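Local coordinates for 6-carboxyhexanoate--coa ligase (Bacillus subtilis, PDB 5FLG), which belongs to the 6-carboxyhexanoate--CoA ligase (pimeloyl-CoA synthase) family and holds a nucleotide analogue, magnesium and pimelic acid in adjoining sites, at residues E91-A96 with L192-D197; P118-S121 with A126-F129. All coordinates share one frame; numbering follows the deposited sequence.

In the fold
From the N terminus, the chain reaches helix 89-102, whose residues 91-96 supply the first half of contact 1. It continues through helix 107-116 into segment 118-121, which includes a short 3-10 segment, and contact 2 closes a tight loop there, because segment 126-129, which leads into strand 127-130, follows after only four residues. Much later strand 188-194 arrives and completes contact 1, a closure across 95 residues that encloses the whole of contact 2. Both contacts pack elements onto the same mixed sheet, where strand 227-232 runs between 188-194 and 127-130. Their centres lie about 13 Å apart and the two contacts do not touch, yet 192-197 and 126-129 both reach the bound phosphoaminophosphonic acid-adenylate ester.

Contact 1: E91-A96 with L192-D197; sequences EGQKLA and LCWSDD. With MG (magnesium ion), chain F; ANP (phosphoaminophosphonic acid-adenylate ester), chain D; PML (pimelic acid), chain C.
Behind the magnesium and ligand site, helix 89-102 packs on strand 188-194 of the mixed sheet, with Q93 and A96, about one helical turn apart, meeting W194 and L192. The amide of Q93 crosses over one face of the indole: NE2 lies 3.5 Å from W194 CZ3, displaced toward the ring's rim, with the amide and ring planes 70° apart. A bend at chi2 (-56°) carries the amide inward from a helix position whose CB does not face the strand. A long polar side chain suits this place, since it is long enough to reach the indole while OE1 bonds Y114 and NE2 bonds the carbonyl of M218, fixing the amide's rotation. Beside it, the small A96 lets the helix come close, its CB 4.1 Å from L192 CD1, and L192 CD1 also lies in plane at the edge of the W194 ring.

Past W194 the strand gives way to the loop that builds the site. S195 OG accepts from D197 N at 2.9 Å, an ST turn that ties D197 back to S195. The same hydroxyl is 2.9 Å from O72 of pimelic acid and also near O1A of the nucleotide analogue. R171 forms a salt bridge with D197 OD2, leaving the other oxygen to the metal. Carboxylates suit the doubly charged magnesium ion, which takes D196 OD1 at 2.2 Å and D197 OD1 at 2.2 Å, with phosphate oxygens O2G and O1A and a water as further ligands.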
# COMPACT_ATOMS: atom_id res chain seq x y z
N GLU A 91 -27.37 -3.06 -29.53
CA GLU A 91 -28.56 -2.32 -29.12
C GLU A 91 -28.22 -1.41 -27.95
O GLU A 91 -28.59 -0.25 -27.95
CB GLU A 91 -29.70 -3.29 -28.73
CG GLU A 91 -30.99 -2.58 -28.36
CD GLU A 91 -32.02 -3.49 -27.73
OE1 GLU A 91 -31.79 -4.73 -27.64
OE2 GLU A 91 -33.08 -2.95 -27.33
N GLY A 92 -27.46 -1.93 -26.99
CA GLY A 92 -27.05 -1.14 -25.83
C GLY A 92 -26.23 0.08 -26.21
O GLY A 92 -26.41 1.15 -25.64
N GLN A 93 -25.28 -0.11 -27.11
CA GLN A 93 -24.33 0.94 -27.46
C GLN A 93 -25.06 2.09 -28.16
O GLN A 93 -24.75 3.27 -27.97
CB GLN A 93 -23.21 0.39 -28.34
CG GLN A 93 -22.11 -0.37 -27.62
CD GLN A 93 -21.43 0.45 -26.51
OE1 GLN A 93 -21.45 1.69 -26.51
NE2 GLN A 93 -20.87 -0.24 -25.54
N LYS A 94 -25.97 1.71 -29.05
CA LYS A 94 -26.79 2.65 -29.77
C LYS A 94 -27.65 3.46 -28.82
O LYS A 94 -27.82 4.65 -28.98
CB LYS A 94 -27.67 1.89 -30.73
CG LYS A 94 -28.23 2.73 -31.86
CD LYS A 94 -28.66 1.84 -33.03
CE LYS A 94 -29.72 2.52 -33.88
NZ LYS A 94 -30.67 1.52 -34.45
N LEU A 95 -28.30 2.78 -27.89
CA LEU A 95 -28.98 3.44 -26.81
C LEU A 95 -28.04 4.37 -26.02
O LEU A 95 -28.40 5.55 -25.76
CB LEU A 95 -29.57 2.39 -25.85
CG LEU A 95 -30.35 2.98 -24.67
CD1 LEU A 95 -31.45 3.87 -25.21
CD2 LEU A 95 -30.95 1.87 -23.79
N ALA A 96 -26.86 3.87 -25.65
CA ALA A 96 -25.94 4.71 -24.91
C ALA A 96 -25.70 6.04 -25.67
O ALA A 96 -25.61 7.08 -25.05
CB ALA A 96 -24.62 4.01 -24.64
N LEU A 192 -19.73 7.74 -19.63
CA LEU A 192 -20.00 6.50 -20.28
C LEU A 192 -19.11 5.43 -19.66
O LEU A 192 -17.90 5.63 -19.51
CB LEU A 192 -19.70 6.65 -21.76
CG LEU A 192 -19.70 5.40 -22.62
CD1 LEU A 192 -21.10 4.81 -22.79
CD2 LEU A 192 -19.09 5.77 -23.95
N CYS A 193 -19.70 4.29 -19.33
CA CYS A 193 -18.99 3.27 -18.59
C CYS A 193 -19.42 1.86 -18.98
O CYS A 193 -20.61 1.59 -19.15
CB CYS A 193 -19.22 3.44 -17.10
SG CYS A 193 -18.66 2.00 -16.12
N TRP A 194 -18.45 0.97 -19.16
CA TRP A 194 -18.72 -0.47 -18.99
C TRP A 194 -17.48 -1.18 -18.50
O TRP A 194 -16.40 -0.60 -18.41
CB TRP A 194 -19.33 -1.09 -20.26
CG TRP A 194 -18.43 -1.11 -21.48
CD1 TRP A 194 -17.58 -2.11 -21.86
CD2 TRP A 194 -18.36 -0.11 -22.51
NE1 TRP A 194 -16.88 -1.72 -22.99
CE2 TRP A 194 -17.42 -0.56 -23.46
CE3 TRP A 194 -19.01 1.11 -22.72
CZ2 TRP A 194 -17.05 0.21 -24.57
CZ3 TRP A 194 -18.69 1.84 -23.84
CH2 TRP A 194 -17.72 1.40 -24.75
N SER A 195 -17.68 -2.40 -18.00
CA SER A 195 -16.70 -3.08 -17.23
C SER A 195 -15.58 -3.60 -18.11
O SER A 195 -15.82 -4.06 -19.22
CB SER A 195 -17.35 -4.30 -16.49
OG SER A 195 -16.42 -4.82 -15.57
N ASP A 196 -14.38 -3.68 -17.55
CA ASP A 196 -13.31 -4.46 -18.18
C ASP A 196 -13.26 -5.91 -17.61
O ASP A 196 -12.37 -6.67 -17.96
CB ASP A 196 -11.95 -3.79 -17.98
CG ASP A 196 -11.64 -3.50 -16.49
OD1 ASP A 196 -12.58 -3.55 -15.66
OD2 ASP A 196 -10.46 -3.23 -16.15
N ASP A 197 -14.28 -6.32 -16.87
CA ASP A 197 -14.37 -7.75 -16.43
C ASP A 197 -14.96 -8.65 -17.55
O ASP A 197 -15.98 -8.32 -18.14
CB ASP A 197 -15.28 -7.87 -15.21
CG ASP A 197 -14.80 -7.06 -14.00
OD1 ASP A 197 -13.72 -6.41 -14.02
OD2 ASP A 197 -15.58 -6.99 -13.03
MG MG F . -12.91 -4.37 -13.60
PG ANP D . -12.59 -3.94 -10.18
O1G ANP D . -11.85 -4.79 -9.19
O2G ANP D . -13.14 -4.75 -11.33
O3G ANP D . -13.63 -3.03 -9.62
PB ANP D . -11.74 -1.42 -11.50
O1B ANP D . -12.53 -0.67 -10.49
O2B ANP D . -10.43 -0.96 -12.03
N3B ANP D . -11.35 -2.97 -10.83
PA ANP D . -14.26 -1.62 -12.86
O1A ANP D . -14.85 -2.67 -13.68
O2A ANP D . -14.80 -1.25 -11.51
O3A ANP D . -12.66 -1.78 -12.78
O5' ANP D . -14.34 -0.28 -13.82
C5' ANP D . -14.25 -0.39 -15.21
C4' ANP D . -13.29 0.66 -15.75
O4' ANP D . -13.73 1.96 -15.31
C3' ANP D . -11.87 0.48 -15.22
O3' ANP D . -11.08 -0.31 -16.10
C2' ANP D . -11.34 1.88 -15.20
O2' ANP D . -10.95 2.24 -16.53
C1' ANP D . -12.57 2.66 -14.84
N9 ANP D . -12.59 2.87 -13.39
C8 ANP D . -12.88 1.95 -12.40
N7 ANP D . -12.86 2.56 -11.19
C5 ANP D . -12.52 3.86 -11.40
C6 ANP D . -12.28 5.06 -10.58
N6 ANP D . -12.36 5.04 -9.25
N1 ANP D . -11.96 6.22 -11.20
C2 ANP D . -11.84 6.28 -12.53
N3 ANP D . -12.11 5.27 -13.37
C4 ANP D . -12.33 4.04 -12.84
C1 PML C . -24.19 -1.57 -12.90
O11 PML C . -25.04 -0.64 -12.69
O12 PML C . -24.53 -2.80 -12.79
C2 PML C . -22.91 -1.16 -13.66
C3 PML C . -21.58 -1.51 -13.02
C4 PML C . -20.46 -1.80 -14.04
C5 PML C . -19.17 -1.03 -13.81
C6 PML C . -17.91 -1.88 -13.84
C7 PML C . -17.92 -2.97 -12.76
O71 PML C . -18.03 -2.63 -11.56
O72 PML C . -17.71 -4.16 -13.09
O HOH W 1 -10.43 -4.26 -13.25

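Contact 2: P118-S121 with A126-F129; sequences PEWS and AVLF. With ANP (phosphoaminophosphonic acid-adenylate ester), chain D.
W120 swings its indole toward the strand with CG opposite its own carbonyl carbon (chi1 -61°), while V127 places CG1 opposite its backbone N, which turns both valine methyls toward the indole. V127 CG1 stands 3.7 Å from the centroid of the six-membered ring and only 5° off its normal, a CH-pi contact over the face. CG2 covers the inner part of the indole, 3.8 Å from W120 CG. A branched residue suits this position because its two methyls spread across both rings. Two residues on, F129 points to the same side of the strand and brings CD1 to 3.6 Å from W120 CH2; the six-membered ring of W120 and the F129 ring are inclined at 63°, their centroids 5.7 Å apart.

In the turn carrying W120, S121 OG donates to P118 O at 2.8 Å, and S121 N approaches that oxygen from the same face of the carbonyl plane. A126, a small residue just before the strand, brings its N to 3.4 Å from N3 of the adenine. The indole also touches V229 of strand 227-232 and R136 of strand 135-136, while F129 packs against V109, A113 and Q116 of helix 107-116.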
# COMPACT_ATOMS: atom_id res chain seq x y z
N PRO A 118 -11.52 2.08 -28.12
CA PRO A 118 -10.58 0.96 -28.25
C PRO A 118 -9.16 1.25 -27.83
O PRO A 118 -8.57 0.47 -27.08
CB PRO A 118 -10.64 0.63 -29.75
CG PRO A 118 -12.01 1.05 -30.15
CD PRO A 118 -12.23 2.32 -29.39
N GLU A 119 -8.62 2.41 -28.19
CA GLU A 119 -7.25 2.72 -27.77
C GLU A 119 -7.18 3.01 -26.25
O GLU A 119 -6.10 3.05 -25.68
CB GLU A 119 -6.70 3.92 -28.56
CG GLU A 119 -6.86 5.26 -27.85
CD GLU A 119 -6.35 6.45 -28.65
OE1 GLU A 119 -6.89 6.70 -29.76
OE2 GLU A 119 -5.47 7.20 -28.14
N TRP A 120 -8.30 3.27 -25.60
CA TRP A 120 -8.28 3.59 -24.18
C TRP A 120 -8.59 2.35 -23.32
O TRP A 120 -8.84 2.48 -22.14
CB TRP A 120 -9.30 4.67 -23.84
CG TRP A 120 -9.06 5.97 -24.55
CD1 TRP A 120 -7.86 6.49 -24.91
CD2 TRP A 120 -10.05 6.94 -24.90
NE1 TRP A 120 -8.04 7.76 -25.45
CE2 TRP A 120 -9.38 8.03 -25.51
CE3 TRP A 120 -11.44 7.00 -24.78
CZ2 TRP A 120 -10.04 9.18 -25.93
CZ3 TRP A 120 -12.10 8.10 -25.26
CH2 TRP A 120 -11.40 9.19 -25.79
N SER A 121 -8.68 1.18 -23.95
CA SER A 121 -8.97 -0.07 -23.24
C SER A 121 -8.07 -0.27 -22.03
O SER A 121 -8.49 -0.87 -21.06
CB SER A 121 -8.77 -1.28 -24.15
OG SER A 121 -9.74 -1.27 -25.17
N ALA A 126 -10.07 6.85 -15.63
CA ALA A 126 -11.03 7.40 -16.55
C ALA A 126 -10.31 8.36 -17.49
O ALA A 126 -9.27 8.92 -17.15
CB ALA A 126 -12.12 8.16 -15.80
N VAL A 127 -10.87 8.47 -18.68
CA VAL A 127 -10.44 9.43 -19.65
C VAL A 127 -11.34 10.63 -19.55
O VAL A 127 -12.55 10.49 -19.40
CB VAL A 127 -10.58 8.81 -21.06
CG1 VAL A 127 -10.34 9.88 -22.13
CG2 VAL A 127 -9.61 7.64 -21.20
N LEU A 128 -10.76 11.82 -19.72
CA LEU A 128 -11.52 13.05 -19.73
C LEU A 128 -11.54 13.62 -21.15
O LEU A 128 -10.49 13.84 -21.75
CB LEU A 128 -10.87 14.09 -18.80
CG LEU A 128 -11.25 14.15 -17.32
CD1 LEU A 128 -11.16 12.80 -16.64
CD2 LEU A 128 -10.40 15.17 -16.58
N PHE A 129 -12.75 13.85 -21.66
CA PHE A 129 -12.94 14.15 -23.04
C PHE A 129 -13.60 15.53 -23.15
O PHE A 129 -14.73 15.75 -22.72
CB PHE A 129 -13.77 13.05 -23.71
CG PHE A 129 -13.57 12.96 -25.19
CD1 PHE A 129 -12.32 12.63 -25.72
CD2 PHE A 129 -14.59 13.29 -26.08
CE1 PHE A 129 -12.11 12.62 -27.09
CE2 PHE A 129 -14.37 13.28 -27.45
CZ PHE A 129 -13.13 12.94 -27.95
PG ANP D . -12.59 -3.94 -10.18
O1G ANP D . -11.85 -4.79 -9.19
O2G ANP D . -13.14 -4.75 -11.33
O3G ANP D . -13.63 -3.03 -9.62
PB ANP D . -11.74 -1.42 -11.50
O1B ANP D . -12.53 -0.67 -10.49
O2B ANP D . -10.43 -0.96 -12.03
N3B ANP D . -11.35 -2.97 -10.83
PA ANP D . -14.26 -1.62 -12.86
O1A ANP D . -14.85 -2.67 -13.68
O2A ANP D . -14.80 -1.25 -11.51
O3A ANP D . -12.66 -1.78 -12.78
O5' ANP D . -14.34 -0.28 -13.82
C5' ANP D . -14.25 -0.39 -15.21
C4' ANP D . -13.29 0.66 -15.75
O4' ANP D . -13.73 1.96 -15.31
C3' ANP D . -11.87 0.48 -15.22
O3' ANP D . -11.08 -0.31 -16.10
C2' ANP D . -11.34 1.88 -15.20
O2' ANP D . -10.95 2.24 -16.53
C1' ANP D . -12.57 2.66 -14.84
N9 ANP D . -12.59 2.87 -13.39
C8 ANP D . -12.88 1.95 -12.40
N7 ANP D . -12.86 2.56 -11.19
C5 ANP D . -12.52 3.86 -11.40
C6 ANP D . -12.28 5.06 -10.58
N6 ANP D . -12.36 5.04 -9.25
N1 ANP D . -11.96 6.22 -11.20
C2 ANP D . -11.84 6.28 -12.53
N3 ANP D . -12.11 5.27 -13.37
C4 ANP D . -12.33 4.04 -12.84